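Local coordinates for protein mRNA transport regulator MTR2 (Candida albicans, PDB 1Q42) that affects mRNA transport from the nucleus to the cytoplasm and interacts with the export factor MEX67, at residues W95-D109 with H122-R136. Numbering follows the deposited sequence.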
# COMPACT_ATOMS: atom_id res chain seq x y z
N TRP A 95 1.26 6.92 -5.36
CA TRP A 95 0.09 6.57 -4.52
C TRP A 95 -0.51 7.81 -3.88
O TRP A 95 -1.74 7.92 -3.73
CB TRP A 95 0.46 5.50 -3.46
CG TRP A 95 -0.73 4.97 -2.76
CD1 TRP A 95 -1.15 5.25 -1.49
CD2 TRP A 95 -1.72 4.09 -3.32
NE1 TRP A 95 -2.35 4.62 -1.24
CE2 TRP A 95 -2.71 3.89 -2.34
CE3 TRP A 95 -1.86 3.44 -4.56
CZ2 TRP A 95 -3.83 3.06 -2.54
CZ3 TRP A 95 -2.98 2.63 -4.76
CH2 TRP A 95 -3.95 2.44 -3.76
N LEU A 96 0.34 8.77 -3.56
CA LEU A 96 -0.07 10.04 -2.98
C LEU A 96 -1.10 10.77 -3.84
O LEU A 96 -1.97 11.50 -3.31
CB LEU A 96 1.17 10.92 -2.79
CG LEU A 96 0.94 12.36 -2.32
CD1 LEU A 96 0.44 12.34 -0.89
CD2 LEU A 96 2.25 13.12 -2.45
N GLN A 97 -1.01 10.60 -5.16
CA GLN A 97 -1.91 11.27 -6.10
C GLN A 97 -3.30 10.62 -6.22
O GLN A 97 -4.21 11.22 -6.81
CB GLN A 97 -1.28 11.40 -7.49
CG GLN A 97 0.06 12.14 -7.53
CD GLN A 97 0.05 13.48 -6.80
OE1 GLN A 97 -0.69 14.38 -7.18
NE2 GLN A 97 0.87 13.60 -5.75
N THR A 98 -3.50 9.44 -5.65
CA THR A 98 -4.84 8.85 -5.59
C THR A 98 -5.71 9.58 -4.57
O THR A 98 -5.21 10.12 -3.59
CB THR A 98 -4.82 7.32 -5.24
OG1 THR A 98 -4.28 7.10 -3.92
CG2 THR A 98 -3.92 6.53 -6.17
N PRO A 99 -7.02 9.57 -4.77
CA PRO A 99 -7.92 9.98 -3.69
C PRO A 99 -7.76 9.02 -2.52
O PRO A 99 -7.22 7.92 -2.67
CB PRO A 99 -9.32 9.87 -4.30
CG PRO A 99 -9.10 9.72 -5.78
CD PRO A 99 -7.76 9.11 -5.96
N LEU A 100 -8.24 9.42 -1.35
CA LEU A 100 -8.18 8.56 -0.19
C LEU A 100 -8.83 7.23 -0.54
O LEU A 100 -9.85 7.21 -1.20
CB LEU A 100 -8.92 9.19 0.98
CG LEU A 100 -8.85 8.44 2.32
CD1 LEU A 100 -7.40 8.30 2.77
CD2 LEU A 100 -9.69 9.17 3.36
N SER A 101 -8.24 6.15 -0.05
CA SER A 101 -8.69 4.80 -0.34
C SER A 101 -9.19 4.07 0.91
O SER A 101 -8.83 4.40 2.06
CB SER A 101 -7.54 4.00 -0.97
OG SER A 101 -6.38 4.02 -0.14
N SER A 102 -10.00 3.05 0.68
CA SER A 102 -10.46 2.15 1.74
C SER A 102 -10.49 0.71 1.19
O SER A 102 -11.35 0.37 0.37
CB SER A 102 -11.84 2.57 2.22
OG SER A 102 -12.36 1.66 3.17
N HIS A 103 -9.51 -0.08 1.60
CA HIS A 103 -9.36 -1.49 1.20
C HIS A 103 -10.04 -2.39 2.23
O HIS A 103 -9.99 -2.12 3.44
CB HIS A 103 -7.88 -1.91 1.18
CG HIS A 103 -7.07 -1.35 0.05
ND1 HIS A 103 -6.48 -0.10 0.09
CD2 HIS A 103 -6.71 -1.89 -1.14
CE1 HIS A 103 -5.80 0.11 -1.03
NE2 HIS A 103 -5.91 -0.97 -1.79
N GLN A 104 -10.66 -3.47 1.76
CA GLN A 104 -11.18 -4.52 2.60
C GLN A 104 -10.53 -5.83 2.14
O GLN A 104 -10.70 -6.25 1.00
CB GLN A 104 -12.71 -4.59 2.46
CG GLN A 104 -13.39 -5.62 3.32
CD GLN A 104 -14.89 -5.70 3.07
OE1 GLN A 104 -15.53 -4.69 2.76
NE2 GLN A 104 -15.46 -6.90 3.20
N LEU A 105 -9.73 -6.43 3.02
CA LEU A 105 -9.08 -7.70 2.72
C LEU A 105 -10.16 -8.78 2.61
O LEU A 105 -11.04 -8.85 3.47
CB LEU A 105 -8.08 -8.04 3.82
CG LEU A 105 -7.31 -9.36 3.74
CD1 LEU A 105 -6.37 -9.37 2.58
CD2 LEU A 105 -6.52 -9.63 5.05
N THR A 106 -10.15 -9.58 1.53
CA THR A 106 -11.16 -10.62 1.38
C THR A 106 -10.68 -12.08 1.35
O THR A 106 -11.45 -12.97 1.69
CB THR A 106 -12.08 -10.35 0.18
OG1 THR A 106 -11.29 -10.15 -1.01
CG2 THR A 106 -12.88 -9.04 0.41
N SER A 107 -9.42 -12.31 0.97
CA SER A 107 -8.83 -13.65 1.01
C SER A 107 -7.32 -13.52 0.92
O SER A 107 -6.79 -12.55 0.39
CB SER A 107 -9.33 -14.53 -0.14
OG SER A 107 -9.04 -13.96 -1.41
N TYR A 108 -6.61 -14.51 1.45
CA TYR A 108 -5.17 -14.55 1.30
C TYR A 108 -4.64 -15.98 1.47
O TYR A 108 -5.32 -16.87 1.98
CB TYR A 108 -4.51 -13.63 2.32
CG TYR A 108 -4.76 -14.06 3.76
CD1 TYR A 108 -3.86 -14.87 4.44
CD2 TYR A 108 -5.92 -13.65 4.43
CE1 TYR A 108 -4.09 -15.26 5.76
CE2 TYR A 108 -6.16 -14.04 5.75
CZ TYR A 108 -5.24 -14.84 6.40
OH TYR A 108 -5.47 -15.23 7.70
N ASP A 109 -3.42 -16.17 1.01
CA ASP A 109 -2.69 -17.40 1.27
C ASP A 109 -1.21 -17.08 1.22
O ASP A 109 -0.76 -16.24 0.46
CB ASP A 109 -3.07 -18.49 0.27
CG ASP A 109 -2.77 -18.10 -1.15
OD1 ASP A 109 -1.64 -18.37 -1.60
OD2 ASP A 109 -3.60 -17.53 -1.90
N HIS A 122 -0.11 -14.11 -1.50
CA HIS A 122 -1.07 -13.58 -2.45
C HIS A 122 -2.33 -13.19 -1.69
O HIS A 122 -2.81 -13.95 -0.85
CB HIS A 122 -1.41 -14.65 -3.49
CG HIS A 122 -2.60 -14.30 -4.32
ND1 HIS A 122 -3.88 -14.69 -3.99
CD2 HIS A 122 -2.71 -13.56 -5.45
CE1 HIS A 122 -4.73 -14.22 -4.88
NE2 HIS A 122 -4.04 -13.55 -5.80
N PHE A 123 -2.85 -12.00 -1.95
CA PHE A 123 -4.13 -11.64 -1.36
C PHE A 123 -5.00 -10.89 -2.35
O PHE A 123 -4.51 -10.36 -3.34
CB PHE A 123 -3.95 -10.90 -0.02
CG PHE A 123 -3.48 -9.45 -0.11
CD1 PHE A 123 -4.39 -8.42 -0.32
CD2 PHE A 123 -2.14 -9.12 0.11
CE1 PHE A 123 -3.96 -7.09 -0.34
CE2 PHE A 123 -1.72 -7.79 0.07
CZ PHE A 123 -2.64 -6.78 -0.15
N SER A 124 -6.29 -10.95 -2.08
CA SER A 124 -7.30 -10.25 -2.86
C SER A 124 -8.02 -9.30 -1.90
O SER A 124 -8.12 -9.59 -0.72
CB SER A 124 -8.26 -11.26 -3.48
OG SER A 124 -7.54 -12.15 -4.33
N ALA A 125 -8.47 -8.17 -2.41
CA ALA A 125 -9.25 -7.20 -1.63
C ALA A 125 -10.20 -6.50 -2.57
O ALA A 125 -10.11 -6.65 -3.81
CB ALA A 125 -8.33 -6.18 -0.96
N LYS A 126 -11.14 -5.77 -1.98
CA LYS A 126 -11.86 -4.72 -2.70
C LYS A 126 -11.42 -3.37 -2.16
O LYS A 126 -11.08 -3.24 -1.00
CB LYS A 126 -13.36 -4.86 -2.64
CG LYS A 126 -13.99 -5.10 -1.31
CD LYS A 126 -15.39 -5.71 -1.51
CE LYS A 126 -16.07 -5.92 -0.17
NZ LYS A 126 -17.53 -6.12 -0.30
N VAL A 127 -11.38 -2.38 -3.05
CA VAL A 127 -10.97 -1.04 -2.67
C VAL A 127 -11.90 -0.03 -3.31
O VAL A 127 -12.34 -0.22 -4.44
CB VAL A 127 -9.48 -0.75 -3.03
CG1 VAL A 127 -9.23 -0.73 -4.53
CG2 VAL A 127 -9.00 0.57 -2.46
N ARG A 128 -12.21 1.03 -2.58
CA ARG A 128 -12.92 2.15 -3.15
C ARG A 128 -12.23 3.45 -2.78
O ARG A 128 -11.36 3.49 -1.90
CB ARG A 128 -14.38 2.17 -2.73
CG ARG A 128 -14.65 2.04 -1.27
CD ARG A 128 -16.12 1.68 -1.04
NE ARG A 128 -16.46 1.64 0.36
CZ ARG A 128 -17.66 1.30 0.82
NH1 ARG A 128 -18.64 0.95 -0.01
NH2 ARG A 128 -17.88 1.28 2.13
N PHE A 129 -12.62 4.51 -3.49
CA PHE A 129 -11.94 5.80 -3.39
C PHE A 129 -12.90 6.95 -3.18
O PHE A 129 -14.05 6.91 -3.62
CB PHE A 129 -11.12 6.07 -4.66
CG PHE A 129 -10.05 5.07 -4.92
CD1 PHE A 129 -8.75 5.28 -4.44
CD2 PHE A 129 -10.32 3.92 -5.66
CE1 PHE A 129 -7.77 4.35 -4.69
CE2 PHE A 129 -9.34 2.99 -5.90
CZ PHE A 129 -8.05 3.21 -5.42
N ASP A 130 -12.38 7.97 -2.51
CA ASP A 130 -13.09 9.20 -2.21
C ASP A 130 -13.45 9.94 -3.50
O ASP A 130 -12.58 10.24 -4.31
CB ASP A 130 -12.18 10.07 -1.32
CG ASP A 130 -12.87 11.29 -0.76
OD1 ASP A 130 -14.11 11.35 -0.74
OD2 ASP A 130 -12.21 12.24 -0.27
N GLN A 131 -14.74 10.24 -3.66
CA GLN A 131 -15.29 10.91 -4.83
C GLN A 131 -15.62 12.36 -4.53
O GLN A 131 -16.19 13.05 -5.38
CB GLN A 131 -16.57 10.21 -5.30
CG GLN A 131 -16.44 8.71 -5.47
CD GLN A 131 -15.58 8.33 -6.66
OE1 GLN A 131 -15.87 8.75 -7.79
NE2 GLN A 131 -14.54 7.52 -6.42
N SER A 132 -15.28 12.81 -3.32
CA SER A 132 -15.61 14.17 -2.87
C SER A 132 -15.01 15.25 -3.78
O SER A 132 -15.61 16.33 -3.93
CB SER A 132 -15.12 14.40 -1.43
OG SER A 132 -13.70 14.32 -1.35
N GLY A 133 -13.85 14.95 -4.36
CA GLY A 133 -13.08 15.92 -5.13
C GLY A 133 -11.86 16.41 -4.37
O GLY A 133 -11.03 17.12 -4.94
N ARG A 134 -11.76 16.06 -3.09
CA ARG A 134 -10.59 16.42 -2.29
C ARG A 134 -9.47 15.40 -2.48
O ARG A 134 -9.73 14.20 -2.65
CB ARG A 134 -10.96 16.50 -0.81
CG ARG A 134 -11.88 17.68 -0.48
CD ARG A 134 -12.08 17.88 1.00
NE ARG A 134 -12.72 16.72 1.62
CZ ARG A 134 -13.99 16.38 1.47
NH1 ARG A 134 -14.46 15.31 2.08
NH2 ARG A 134 -14.83 17.12 0.74
N ASN A 135 -8.22 15.88 -2.46
CA ASN A 135 -7.05 15.00 -2.48
C ASN A 135 -6.75 14.52 -1.05
O ASN A 135 -7.56 14.75 -0.14
CB ASN A 135 -5.84 15.69 -3.14
CG ASN A 135 -5.28 16.85 -2.32
OD1 ASN A 135 -5.53 16.96 -1.12
ND2 ASN A 135 -4.49 17.70 -2.97
N ARG A 136 -5.63 13.83 -0.85
CA ARG A 136 -5.35 13.21 0.44
C ARG A 136 -4.94 14.20 1.51
O ARG A 136 -4.94 13.87 2.68
CB ARG A 136 -4.29 12.11 0.33
CG ARG A 136 -4.84 10.84 -0.26
CD ARG A 136 -3.73 9.87 -0.68
NE ARG A 136 -4.27 8.60 -1.17
CZ ARG A 136 -4.37 7.49 -0.48
NH1 ARG A 136 -4.04 7.45 0.81
NH2 ARG A 136 -4.86 6.40 -1.07
O HOH W 1 -4.51 12.67 -3.22
O HOH W 2 -9.56 12.12 -0.91
O HOH W 3 -14.99 2.03 3.01
O HOH W 4 -18.81 -5.29 2.40
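R136 NH2 donates to two hydroxyls, T98 OG1 and S101 OG, each 3.0 Å away. Both oxygens are tilted about 20° from the guanidinium plane. NE adds weak bonds to T98 O and T98 OG1. L100 CA sits over one face of the guanidinium. The CD1-NE1 edge of the W95 indole comes over the opposite face, off to the rim, the planes 54° apart. W95 NE1 is 3.1 Å from R136 NH2, but both are donors and do not bond each other; L40 O takes a bond from W95 NE1 and from R136 NH1. T98 OG1 is itself fixed by its bond to W95 O (2.7 Å). The arginine thus ties the turn after helix 87-96 to the loop that follows strand 118-129.

Strands 101-113 and 118-129 form an antiparallel hairpin at the edge of the NTF2-fold sheet. Q104 N to K126 O, 2.8 Å, is one of its rungs. A classic beta bulge shifts the register where T106 and S107 both face S124. On the side facing helix 29-40, V127 CG2 lies over the centre of the H103 ring in a CH-pi contact, 3.4 Å from the centroid and 5° off the normal. D41 OD1 bonds both S101 OG and H103 ND1; H103 NE2 bonds Y188 OH. Further along, L105 CD1 meets F123 CD1 at 3.6 Å, and F123 packs on L33 and L37. On the other face K126 runs alongside Q104, its CE 3.2 Å from Q104 OE1.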